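Long-range contacts in PA1221 (Pseudomonas aeruginosa, PDB 4DG8), which joins an AMP-binding domain of the ANL superfamily to a phosphopantetheine-attachment domain and is seen here with adenosine monophosphate bound: residues Asn307-Thr312 with Tyr398-Arg403; Ser262-Leu267 with Pro291-Ala296. All coordinates share one frame; numbering follows the deposited sequence.

Following the chain from the N terminus, contact 2 comes first: helix 261-270, which follows strand 256-260, meets helix 290-299 after an excursion that includes strand 280-284. Contact 2 has closed before contact 1 opens, so the two lie in series and neither nest nor cross. Helix 290-299 leads directly into strand 304-309, whose end carries residues 307-312. Strands 256-260, 280-284 and 304-309 run parallel and adjacent in one mixed sheet. Contact 1 then closes a much longer loop, joining this sheet to strand 393-406 of a separate antiparallel sheet, with the AMP beside the junction. The centres of contact 1 and contact 2 are about 22 Å apart, and the nearest atoms of contact 1 and contact 2 about 7 Å.

Contact 1. Residues Asn307-Thr312 with Tyr398-Arg403; sequences NGYGPT and YRTGDR. With AMP (adenosine monophosphate), chain B.
Carboxylate oxygen OD2 of D402 is approached by two hydroxyls. The OH of Y309 donates to OD2 of D402 at 2.6 Å, arriving on the anti side and only 16° out of the carboxylate plane; O3' of AMP also lies against OD2, but so closely that the exact geometry there is doubtful. Y309 and D402 meet tip to tip, with ring and carboxylate planes 70° apart. The other oxygen, OD1 of D402, accepts from AMP O2' at 2.8 Å and forms a salt bridge with R417. CG of D402 lies anti to its carbonyl carbon (chi1 -68°), which points the carboxylate at Y309 OH and the ribose. Two residues earlier, OG1 of T400 accepts from the backbone N of D402 at 3.0 Å, an ST turn, and is also hydrogen-bonded to I363 O, so T400 probably helps to fix the backbone that presents D402. Its methyl CG2 packs against Y309 OH and lies 3.8 Å from CG of P311, which also lies 3.7 Å from CE2 of Y398. At the end of strand 304-309 and just beyond, AMP N6 donates to OD1 of N307 (2.8 Å) and to the carbonyl O of G308, while OG1 of T312 donates to phosphate O3P at 2.7 Å. Residues 307-312 contact base and phosphate and D402 the ribose, with K423 adding another bond to AMP; the D402 carboxylate therefore serves both the ribose and the link between the two sheets.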
loop_
_atom_site.group_PDB
_atom_site.type_symbol
_atom_site.label_atom_id
_atom_site.label_comp_id
_atom_site.label_asym_id
_atom_site.label_seq_id
_atom_site.Cartn_x
_atom_site.Cartn_y
_atom_site.Cartn_z
ATOM N N ASN A 307 1.234 1.989 15.321
ATOM C CA ASN A 307 1.703 0.823 14.585
ATOM C C ASN A 307 0.488 0.322 13.799
ATOM O O ASN A 307 -0.477 -0.141 14.390
ATOM C CB ASN A 307 2.209 -0.258 15.562
ATOM C CG ASN A 307 2.802 -1.483 14.858
ATOM O OD1 ASN A 307 2.934 -1.514 13.634
ATOM N ND2 ASN A 307 3.193 -2.498 15.649
ATOM N N GLY A 308 0.494 0.521 12.479
ATOM C CA GLY A 308 -0.547 -0.047 11.637
ATOM C C GLY A 308 -0.156 -1.379 11.019
ATOM O O GLY A 308 0.923 -1.499 10.426
ATOM N N TYR A 309 -1.088 -2.326 11.021
ATOM C CA TYR A 309 -0.846 -3.652 10.459
ATOM C C TYR A 309 -2.019 -4.004 9.562
ATOM O O TYR A 309 -3.168 -3.748 9.921
ATOM C CB TYR A 309 -0.748 -4.722 11.557
ATOM C CG TYR A 309 -1.225 -6.067 11.036
ATOM C CD1 TYR A 309 -0.367 -6.895 10.328
ATOM C CD2 TYR A 309 -2.552 -6.483 11.202
ATOM C CE1 TYR A 309 -0.789 -8.106 9.828
ATOM C CE2 TYR A 309 -2.989 -7.697 10.697
ATOM C CZ TYR A 309 -2.092 -8.505 10.002
ATOM O OH TYR A 309 -2.483 -9.718 9.469
ATOM N N GLY A 310 -1.743 -4.565 8.391
ATOM C CA GLY A 310 -2.803 -5.201 7.631
ATOM C C GLY A 310 -2.364 -5.588 6.238
ATOM O O GLY A 310 -1.408 -5.009 5.703
ATOM N N PRO A 311 -3.067 -6.553 5.622
ATOM C CA PRO A 311 -2.720 -6.816 4.223
ATOM C C PRO A 311 -3.596 -6.019 3.258
ATOM O O PRO A 311 -4.610 -5.443 3.653
ATOM C CB PRO A 311 -2.982 -8.321 4.089
ATOM C CG PRO A 311 -4.140 -8.570 5.051
ATOM C CD PRO A 311 -3.997 -7.556 6.174
ATOM N N THR A 312 -3.251 -6.065 1.980
ATOM C CA THR A 312 -3.946 -5.276 0.961
ATOM C C THR A 312 -5.389 -5.770 0.740
ATOM O O THR A 312 -6.295 -4.976 0.465
ATOM C CB THR A 312 -3.131 -5.286 -0.362
ATOM O OG1 THR A 312 -1.822 -4.743 -0.119
ATOM C CG2 THR A 312 -3.832 -4.493 -1.477
ATOM N N TYR A 398 -11.216 -13.013 5.468
ATOM C CA TYR A 398 -9.936 -13.200 4.805
ATOM C C TYR A 398 -8.911 -13.736 5.802
ATOM O O TYR A 398 -8.617 -13.089 6.820
ATOM C CB TYR A 398 -9.438 -11.881 4.191
ATOM C CG TYR A 398 -8.072 -12.010 3.553
ATOM C CD1 TYR A 398 -7.911 -12.661 2.331
ATOM C CD2 TYR A 398 -6.936 -11.515 4.186
ATOM C CE1 TYR A 398 -6.644 -12.810 1.749
ATOM C CE2 TYR A 398 -5.675 -11.648 3.608
ATOM C CZ TYR A 398 -5.537 -12.295 2.383
ATOM O OH TYR A 398 -4.286 -12.430 1.797
ATOM N N ARG A 399 -8.390 -14.927 5.514
ATOM C CA ARG A 399 -7.274 -15.503 6.264
ATOM C C ARG A 399 -5.959 -14.898 5.774
ATOM O O ARG A 399 -5.586 -15.064 4.613
ATOM C CB ARG A 399 -7.244 -17.020 6.065
ATOM C CG ARG A 399 -8.507 -17.720 6.522
ATOM C CD ARG A 399 -8.512 -19.185 6.114
ATOM N NE ARG A 399 -7.449 -19.948 6.757
ATOM C CZ ARG A 399 -7.408 -21.280 6.797
ATOM N NH1 ARG A 399 -8.379 -21.990 6.231
ATOM N NH2 ARG A 399 -6.401 -21.904 7.404
ATOM N N THR A 400 -5.250 -14.216 6.667
ATOM C CA THR A 400 -4.119 -13.386 6.270
ATOM C C THR A 400 -2.818 -14.148 5.998
ATOM O O THR A 400 -1.938 -13.652 5.275
ATOM C CB THR A 400 -3.802 -12.340 7.358
ATOM O OG1 THR A 400 -3.553 -13.025 8.584
ATOM C CG2 THR A 400 -4.959 -11.350 7.546
ATOM N N GLY A 401 -2.686 -15.322 6.607
ATOM C CA GLY A 401 -1.404 -16.014 6.653
ATOM C C GLY A 401 -0.446 -15.392 7.671
ATOM O O GLY A 401 0.724 -15.777 7.768
ATOM N N ASP A 402 -0.929 -14.416 8.433
ATOM C CA ASP A 402 -0.120 -13.836 9.502
ATOM C C ASP A 402 -0.383 -14.542 10.843
ATOM O O ASP A 402 -1.527 -14.831 11.205
ATOM C CB ASP A 402 -0.363 -12.325 9.622
ATOM C CG ASP A 402 0.156 -11.554 8.427
ATOM O OD1 ASP A 402 1.284 -11.840 7.959
ATOM O OD2 ASP A 402 -0.560 -10.653 7.956
ATOM N N ARG A 403 0.687 -14.823 11.570
ATOM C CA ARG A 403 0.584 -15.472 12.871
ATOM C C ARG A 403 0.878 -14.459 13.965
ATOM O O ARG A 403 1.842 -13.672 13.875
ATOM C CB ARG A 403 1.544 -16.664 12.982
ATOM C CG ARG A 403 1.271 -17.799 11.991
ATOM C CD ARG A 403 1.718 -19.145 12.546
ATOM N NE ARG A 403 0.867 -19.578 13.653
ATOM C CZ ARG A 403 1.173 -20.559 14.499
ATOM N NH1 ARG A 403 2.320 -21.213 14.370
ATOM N NH2 ARG A 403 0.335 -20.886 15.478
HETATM P P AMP B . 0.868 -5.279 2.111
HETATM O O1P AMP B . 1.789 -5.026 0.937
HETATM O O2P AMP B . 0.337 -4.083 2.890
HETATM O O3P AMP B . -0.279 -6.122 1.586
HETATM O "O5'" AMP B . 1.558 -6.296 3.119
HETATM C "C5'" AMP B . 0.814 -6.888 4.165
HETATM C "C4'" AMP B . 1.674 -7.767 5.030
HETATM O "O4'" AMP B . 2.786 -7.002 5.567
HETATM C "C3'" AMP B . 0.995 -8.348 6.256
HETATM O "O3'" AMP B . 0.206 -9.494 5.956
HETATM C "C2'" AMP B . 2.169 -8.631 7.183
HETATM O "O2'" AMP B . 2.830 -9.830 6.795
HETATM C "C1'" AMP B . 3.091 -7.447 6.877
HETATM N N9 AMP B . 2.880 -6.322 7.816
HETATM C C8 AMP B . 2.175 -5.201 7.530
HETATM N N7 AMP B . 2.150 -4.344 8.580
HETATM C C5 AMP B . 2.838 -4.908 9.583
HETATM C C6 AMP B . 3.196 -4.533 10.979
HETATM N N6 AMP B . 2.794 -3.365 11.512
HETATM N N1 AMP B . 3.945 -5.401 11.702
HETATM C C2 AMP B . 4.350 -6.571 11.164
HETATM N N3 AMP B . 4.064 -6.971 9.908
HETATM C C4 AMP B . 3.326 -6.206 9.073
#

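Contact 2. Residues Ser262-Leu267 with Pro291-Ala296; sequences SLFNTL and PHVRRA
Matching first torsions set N265 and H292 against each other: in both, CG stands anti to the carbonyl carbon and beside the backbone N, and in H292, at chi1 -70°, this sets one face of the imidazole against N265. CB of N265 then sits over that face, 3.8 Å from the H292 centroid and 14° off the normal, a CH-pi contact. The amide of N265 is stacked on the same ring, and its OD1 comes 3.3 Å from CB of H292, while the ring carbon CD2 of H292 lies 3.3 Å from the carbonyl O of N265. Both imidazole nitrogens find partners beyond the segments: ND1 bonds to S289 OG, NE2 weakly to D269 OD1, which probably restrains the ring's rotation. With CG anti to its backbone N, F264 extends its ring to the other helix. Its CZ meets CB of A296 at 3.6 Å and its CE2 meets CG2 of V293 at 4.1 Å, with the backbone N of V293 at the ring edge. The ring also touches L281 and T283 of strand 280-284. Segment axes approach to 9.6 Å at 52°. With no hydrogen bond directly between the two segments, the helices of these successive beta-alpha-beta units are joined by dispersion and CH-pi packing, and the polar ties of H292 probably keep its ring turned face-on to N265.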
loop_
_atom_site.group_PDB
_atom_site.type_symbol
_atom_site.label_atom_id
_atom_site.label_comp_id
_atom_site.label_asym_id
_atom_site.label_seq_id
_atom_site.Cartn_x
_atom_site.Cartn_y
_atom_site.Cartn_z
ATOM N N SER A 262 11.110 0.587 7.711
ATOM C CA SER A 262 12.548 0.736 7.430
ATOM C C SER A 262 12.890 2.204 7.152
ATOM O O SER A 262 13.951 2.679 7.558
ATOM C CB SER A 262 13.024 -0.230 6.325
ATOM O OG SER A 262 12.377 0.040 5.098
ATOM N N LEU A 263 11.953 2.952 6.551
ATOM C CA LEU A 263 12.165 4.388 6.331
ATOM C C LEU A 263 12.157 5.157 7.660
ATOM O O LEU A 263 13.002 6.027 7.911
ATOM C CB LEU A 263 11.108 4.969 5.376
ATOM C CG LEU A 263 11.250 6.467 5.036
ATOM C CD1 LEU A 263 12.681 6.838 4.547
ATOM C CD2 LEU A 263 10.185 6.946 4.032
ATOM N N PHE A 264 11.186 4.823 8.503
ATOM C CA PHE A 264 11.137 5.316 9.872
ATOM C C PHE A 264 12.490 5.078 10.554
ATOM O O PHE A 264 13.109 6.002 11.055
ATOM C CB PHE A 264 9.989 4.625 10.623
ATOM C CG PHE A 264 9.920 4.943 12.090
ATOM C CD1 PHE A 264 9.236 6.062 12.550
ATOM C CD2 PHE A 264 10.524 4.106 13.019
ATOM C CE1 PHE A 264 9.158 6.342 13.906
ATOM C CE2 PHE A 264 10.457 4.382 14.371
ATOM C CZ PHE A 264 9.769 5.498 14.818
ATOM N N ASN A 265 12.967 3.842 10.539
ATOM C CA ASN A 265 14.212 3.496 11.223
ATOM C C ASN A 265 15.397 4.332 10.721
ATOM O O ASN A 265 16.199 4.830 11.513
ATOM C CB ASN A 265 14.514 2.007 11.035
ATOM C CG ASN A 265 13.495 1.133 11.709
ATOM O OD1 ASN A 265 12.706 1.616 12.520
ATOM N ND2 ASN A 265 13.508 -0.165 11.396
ATOM N N THR A 266 15.505 4.470 9.401
ATOM C CA THR A 266 16.565 5.269 8.799
ATOM C C THR A 266 16.510 6.738 9.211
ATOM O O THR A 266 17.527 7.323 9.600
ATOM C CB THR A 266 16.507 5.179 7.268
ATOM O OG1 THR A 266 16.492 3.803 6.902
ATOM C CG2 THR A 266 17.723 5.840 6.640
ATOM N N LEU A 267 15.328 7.329 9.113
ATOM C CA LEU A 267 15.163 8.735 9.463
ATOM C C LEU A 267 15.525 8.910 10.924
ATOM O O LEU A 267 16.188 9.875 11.298
ATOM C CB LEU A 267 13.729 9.203 9.198
ATOM C CG LEU A 267 13.262 9.201 7.741
ATOM C CD1 LEU A 267 11.801 9.633 7.663
ATOM C CD2 LEU A 267 14.124 10.096 6.883
ATOM N N PRO A 291 13.928 -0.649 19.389
ATOM C CA PRO A 291 14.952 0.363 19.703
ATOM C C PRO A 291 14.769 1.692 18.948
ATOM O O PRO A 291 15.061 2.751 19.510
ATOM C CB PRO A 291 16.256 -0.323 19.289
ATOM C CG PRO A 291 15.964 -1.797 19.490
ATOM C CD PRO A 291 14.520 -1.961 19.052
ATOM N N HIS A 292 14.301 1.640 17.702
ATOM C CA HIS A 292 14.070 2.863 16.928
ATOM C C HIS A 292 12.801 3.610 17.411
ATOM O O HIS A 292 12.786 4.836 17.473
ATOM C CB HIS A 292 13.987 2.550 15.421
ATOM C CG HIS A 292 15.297 2.147 14.815
ATOM N ND1 HIS A 292 15.767 0.847 14.835
ATOM C CD2 HIS A 292 16.245 2.877 14.181
ATOM C CE1 HIS A 292 16.945 0.799 14.241
ATOM N NE2 HIS A 292 17.259 2.018 13.838
ATOM N N VAL A 293 11.749 2.866 17.764
ATOM C CA VAL A 293 10.537 3.476 18.311
ATOM C C VAL A 293 10.863 4.174 19.625
ATOM O O VAL A 293 10.375 5.278 19.881
ATOM C CB VAL A 293 9.391 2.447 18.525
ATOM C CG1 VAL A 293 8.229 3.073 19.312
ATOM C CG2 VAL A 293 8.909 1.905 17.193
ATOM N N ARG A 294 11.691 3.527 20.443
ATOM C CA ARG A 294 12.199 4.090 21.688
ATOM C C ARG A 294 12.953 5.387 21.395
ATOM O O ARG A 294 12.707 6.419 22.030
ATOM C CB ARG A 294 13.151 3.102 22.404
ATOM C CG ARG A 294 12.481 2.135 23.397
ATOM C CD ARG A 294 13.502 1.192 24.078
ATOM N NE ARG A 294 14.259 1.844 25.153
ATOM C CZ ARG A 294 13.866 1.871 26.425
ATOM N NH1 ARG A 294 12.728 1.279 26.766
ATOM N NH2 ARG A 294 14.593 2.486 27.354
ATOM N N ARG A 295 13.884 5.345 20.444
ATOM C CA ARG A 295 14.658 6.558 20.173
ATOM C C ARG A 295 13.734 7.727 19.729
ATOM O O ARG A 295 13.861 8.885 20.197
ATOM C CB ARG A 295 15.756 6.273 19.147
ATOM C CG ARG A 295 16.786 7.374 19.064
ATOM C CD ARG A 295 17.923 7.079 18.076
ATOM N NE ARG A 295 18.819 8.232 18.021
ATOM C CZ ARG A 295 19.603 8.521 16.993
ATOM N NH1 ARG A 295 19.636 7.722 15.939
ATOM N NH2 ARG A 295 20.362 9.602 17.024
ATOM N N ALA A 296 12.777 7.403 18.858
ATOM C CA ALA A 296 11.832 8.403 18.376
ATOM C C ALA A 296 10.992 8.990 19.514
ATOM O O ALA A 296 10.983 10.208 19.715
ATOM C CB ALA A 296 10.931 7.848 17.247
#